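Local coordinates for amine oxidase (Emericella nidulans, PDB 3PGB), which probably oxidises primary amines to aldehydes, using a copper ion and a topaquinone cofactor formed from one of its own tyrosines, at residues A[89-94]-A[134-139]. Residues are numbered along the deposited sequence; the frame is centred on the assembly and turned at random.
With NAG (2-acetamido-2-deoxy-beta-D-glucopyranose), chain B.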
ATOM      1  N   LEU A  89     -31.240 -40.583  10.517  1.00 24.77           N
ATOM      2  CA  LEU A  89     -30.448 -39.457  11.005  1.00 24.75           C
ATOM      3  C   LEU A  89     -30.849 -39.070  12.421  1.00 25.01           C
ATOM      4  O   LEU A  89     -30.059 -38.481  13.147  1.00 25.03           O
ATOM      5  CB  LEU A  89     -30.607 -38.251  10.078  1.00 24.56           C
ATOM      6  CG  LEU A  89     -30.105 -38.441   8.652  1.00 24.28           C
ATOM      7  CD1 LEU A  89     -30.359 -37.178   7.839  1.00 23.43           C
ATOM      8  CD2 LEU A  89     -28.621 -38.817   8.649  1.00 23.80           C
ATOM      9  N   ASN A  90     -32.089 -39.371  12.796  1.00 25.51           N
ATOM     10  CA  ASN A  90     -32.554 -39.202  14.168  1.00 25.87           C
ATOM     11  C   ASN A  90     -32.167 -37.830  14.724  1.00 25.94           C
ATOM     12  O   ASN A  90     -31.451 -37.723  15.718  1.00 25.99           O
ATOM     13  CB  ASN A  90     -32.000 -40.346  15.032  1.00 26.08           C
ATOM     14  CG  ASN A  90     -32.494 -40.305  16.462  1.00 26.47           C
ATOM     15  OD1 ASN A  90     -33.640 -39.957  16.737  1.00 26.77           O
ATOM     16  ND2 ASN A  90     -31.609 -40.664  17.387  1.00 28.24           N
ATOM     17  N   LEU A  91     -32.654 -36.785  14.059  1.00 26.06           N
ATOM     18  CA  LEU A  91     -32.278 -35.412  14.370  1.00 25.96           C
ATOM     19  C   LEU A  91     -33.269 -34.761  15.330  1.00 26.35           C
ATOM     20  O   LEU A  91     -34.467 -35.039  15.276  1.00 26.48           O
ATOM     21  CB  LEU A  91     -32.198 -34.585  13.085  1.00 25.73           C
ATOM     22  CG  LEU A  91     -31.187 -35.051  12.035  1.00 25.11           C
ATOM     23  CD1 LEU A  91     -31.449 -34.368  10.714  1.00 23.45           C
ATOM     24  CD2 LEU A  91     -29.753 -34.803  12.500  1.00 24.39           C
ATOM     25  N   THR A  92     -32.753 -33.899  16.206  1.00 26.61           N
ATOM     26  CA  THR A  92     -33.568 -33.086  17.107  1.00 26.83           C
ATOM     27  C   THR A  92     -33.385 -31.603  16.756  1.00 27.21           C
ATOM     28  O   THR A  92     -32.289 -31.184  16.381  1.00 27.01           O
ATOM     29  CB  THR A  92     -33.149 -33.298  18.575  1.00 26.74           C
ATOM     30  OG1 THR A  92     -33.368 -34.662  18.946  1.00 26.52           O
ATOM     31  CG2 THR A  92     -33.935 -32.385  19.516  1.00 26.46           C
ATOM     32  N   THR A  93     -34.456 -30.817  16.883  1.00 27.57           N
ATOM     33  CA  THR A  93     -34.383 -29.377  16.636  1.00 27.84           C
ATOM     34  C   THR A  93     -33.554 -28.720  17.734  1.00 28.28           C
ATOM     35  O   THR A  93     -33.476 -29.225  18.860  1.00 28.11           O
ATOM     36  CB  THR A  93     -35.781 -28.703  16.600  1.00 27.89           C
ATOM     37  OG1 THR A  93     -36.337 -28.654  17.923  1.00 28.20           O
ATOM     38  CG2 THR A  93     -36.732 -29.446  15.662  1.00 27.44           C
ATOM     39  N   THR A  94     -32.944 -27.589  17.395  1.00 28.78           N
ATOM     40  CA  THR A  94     -32.113 -26.825  18.324  1.00 29.15           C
ATOM     41  C   THR A  94     -32.859 -26.421  19.595  1.00 29.48           C
ATOM     42  O   THR A  94     -32.306 -26.503  20.690  1.00 29.45           O
ATOM     43  CB  THR A  94     -31.569 -25.554  17.644  1.00 29.27           C
ATOM     44  OG1 THR A  94     -30.890 -25.917  16.435  1.00 28.84           O
ATOM     45  CG2 THR A  94     -30.610 -24.810  18.573  1.00 29.25           C
ATOM     46  N   VAL A 134     -24.926 -30.506   3.726  1.00 19.58           N
ATOM     47  CA  VAL A 134     -25.443 -30.466   5.089  1.00 19.42           C
ATOM     48  C   VAL A 134     -24.381 -30.960   6.062  1.00 19.46           C
ATOM     49  O   VAL A 134     -23.610 -31.866   5.743  1.00 19.62           O
ATOM     50  CB  VAL A 134     -26.735 -31.296   5.229  1.00 19.32           C
ATOM     51  CG1 VAL A 134     -27.186 -31.360   6.688  1.00 19.30           C
ATOM     52  CG2 VAL A 134     -27.835 -30.708   4.364  1.00 18.79           C
ATOM     53  N   ARG A 135     -24.330 -30.327   7.232  1.00 19.56           N
ATOM     54  CA  ARG A 135     -23.463 -30.746   8.328  1.00 19.59           C
ATOM     55  C   ARG A 135     -24.288 -31.092   9.546  1.00 19.38           C
ATOM     56  O   ARG A 135     -25.142 -30.310   9.969  1.00 19.15           O
ATOM     57  CB  ARG A 135     -22.495 -29.641   8.724  1.00 19.73           C
ATOM     58  CG  ARG A 135     -21.368 -29.442   7.753  1.00 20.84           C
ATOM     59  CD  ARG A 135     -20.107 -28.948   8.440  1.00 22.32           C
ATOM     60  NE  ARG A 135     -19.499 -27.870   7.670  1.00 23.60           N
ATOM     61  CZ  ARG A 135     -19.552 -26.577   7.979  1.00 24.34           C
ATOM     62  NH1 ARG A 135     -20.164 -26.144   9.081  1.00 24.90           N
ATOM     63  NH2 ARG A 135     -18.967 -25.700   7.173  1.00 24.64           N
ATOM     64  N   LEU A 136     -24.003 -32.253  10.124  1.00 19.24           N
ATOM     65  CA  LEU A 136     -24.708 -32.709  11.306  1.00 19.13           C
ATOM     66  C   LEU A 136     -23.759 -32.719  12.489  1.00 18.88           C
ATOM     67  O   LEU A 136     -22.613 -33.144  12.366  1.00 18.81           O
ATOM     68  CB  LEU A 136     -25.280 -34.108  11.069  1.00 19.16           C
ATOM     69  CG  LEU A 136     -26.189 -34.245   9.844  1.00 19.03           C
ATOM     70  CD1 LEU A 136     -26.466 -35.714   9.522  1.00 18.34           C
ATOM     71  CD2 LEU A 136     -27.481 -33.473  10.056  1.00 18.93           C
ATOM     72  N   ASN A 137     -24.236 -32.226  13.630  1.00 18.81           N
ATOM     73  CA  ASN A 137     -23.513 -32.352  14.889  1.00 18.63           C
ATOM     74  C   ASN A 137     -24.119 -33.522  15.638  1.00 18.69           C
ATOM     75  O   ASN A 137     -25.184 -33.401  16.238  1.00 18.95           O
ATOM     76  CB  ASN A 137     -23.614 -31.060  15.703  1.00 18.54           C
ATOM     77  CG  ASN A 137     -22.639 -31.018  16.875  1.00 18.61           C
ATOM     78  OD1 ASN A 137     -21.912 -31.983  17.137  1.00 19.87           O
ATOM     79  ND2 ASN A 137     -22.621 -29.897  17.587  1.00 16.27           N
ATOM     80  N   ASN A 138     -23.461 -34.670  15.564  1.00 18.92           N
ATOM     81  CA  ASN A 138     -23.949 -35.883  16.221  1.00 19.18           C
ATOM     82  C   ASN A 138     -23.396 -36.014  17.630  1.00 18.75           C
ATOM     83  O   ASN A 138     -22.249 -36.397  17.801  1.00 18.47           O
ATOM     84  CB  ASN A 138     -23.568 -37.118  15.407  1.00 19.40           C
ATOM     85  CG  ASN A 138     -24.339 -37.219  14.122  1.00 20.72           C
ATOM     86  OD1 ASN A 138     -25.564 -37.189  14.129  1.00 23.96           O
ATOM     87  ND2 ASN A 138     -23.630 -37.344  13.004  1.00 22.45           N
ATOM     88  N   ARG A 139     -24.213 -35.687  18.627  1.00 18.72           N
ATOM     89  CA  ARG A 139     -23.800 -35.779  20.027  1.00 18.89           C
ATOM     90  C   ARG A 139     -24.607 -36.798  20.844  1.00 18.79           C
ATOM     91  O   ARG A 139     -24.523 -36.824  22.070  1.00 18.67           O
ATOM     92  CB  ARG A 139     -23.846 -34.398  20.682  1.00 19.01           C
ATOM     93  CG  ARG A 139     -22.855 -33.415  20.084  1.00 19.59           C
ATOM     94  CD  ARG A 139     -22.748 -32.151  20.917  1.00 19.98           C
ATOM     95  NE  ARG A 139     -23.848 -31.228  20.667  1.00 20.15           N
ATOM     96  CZ  ARG A 139     -23.958 -30.029  21.226  1.00 20.76           C
ATOM     97  NH1 ARG A 139     -23.034 -29.598  22.080  1.00 22.22           N
ATOM     98  NH2 ARG A 139     -24.994 -29.254  20.932  1.00 20.56           N
TER
HETATM   99  C1  NAG B   1     -31.859 -40.688  18.804  1.00 31.12           C
HETATM  100  C2  NAG B   1     -31.119 -41.839  19.476  1.00 32.90           C
HETATM  101  C3  NAG B   1     -31.315 -41.838  20.983  1.00 33.12           C
HETATM  102  C4  NAG B   1     -30.969 -40.462  21.537  1.00 32.80           C
HETATM  103  C5  NAG B   1     -31.763 -39.384  20.800  1.00 32.09           C
HETATM  104  C6  NAG B   1     -31.365 -37.995  21.288  1.00 31.38           C
HETATM  105  C7  NAG B   1     -30.759 -44.012  18.423  1.00 35.12           C
HETATM  106  C8  NAG B   1     -31.414 -45.238  17.862  1.00 35.49           C
HETATM  107  N2  NAG B   1     -31.585 -43.086  18.905  1.00 33.81           N
HETATM  108  O3  NAG B   1     -30.473 -42.813  21.555  1.00 33.75           O
HETATM  109  O4  NAG B   1     -31.291 -40.442  22.910  1.00 33.43           O
HETATM  110  O5  NAG B   1     -31.521 -39.462  19.412  1.00 31.16           O
HETATM  111  O6  NAG B   1     -31.887 -36.995  20.450  1.00 30.98           O
HETATM  112  O7  NAG B   1     -29.530 -43.916  18.427  1.00 36.11           O
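In Leu136, CG stands beside the backbone N and anti to the carbonyl carbon (chi1 -55°); Leu89 and Leu91 share this arrangement, and with these torsions the three branched ends meet between a loop and a strand. The strand, 131-138, runs between strands 102-110 and 145-152 in a small antiparallel sheet, and the loop carrying 89-94 links helix 73-84 to the first of these neighbours. This is helix-on-sheet packing continued into the connecting loop, in a small alpha/beta unit built of helix 73-84 and the antiparallel sheet. Leu136 is directed at the loop and divides its two methyls between the loop leucines: CD1 lies 3.9 Å from CD2 of Leu89, whereas CD2 lies 3.6 Å from CD2 of Leu91 and 4.1 Å from its CD1. Both loop side chains cross that of Leu136 at roughly a right angle, so they meet it through methyl groups and not along their lengths. The contact is small, 144 Å² summed over both sides, and its close contacts are all between leucine methyls; Leu83 of helix 73-84 touches both loop leucines, and Ile104 of strand 102-110 adds to the packing around Leu91.

Between the two leucines, Asn90 takes a left-handed backbone conformation (phi 47°, psi 60°) and carries an N-linked glycan on its side chain, which takes no part in the leucine packing. The backbone O of Asn90 accepts a hydrogen bond from Asn102 ND2, tying the loop to strand 102-110. The sugar is joined covalently by its C1 to Asn90 ND2, and its O6 comes to 3.1 Å from Thr92 OG1.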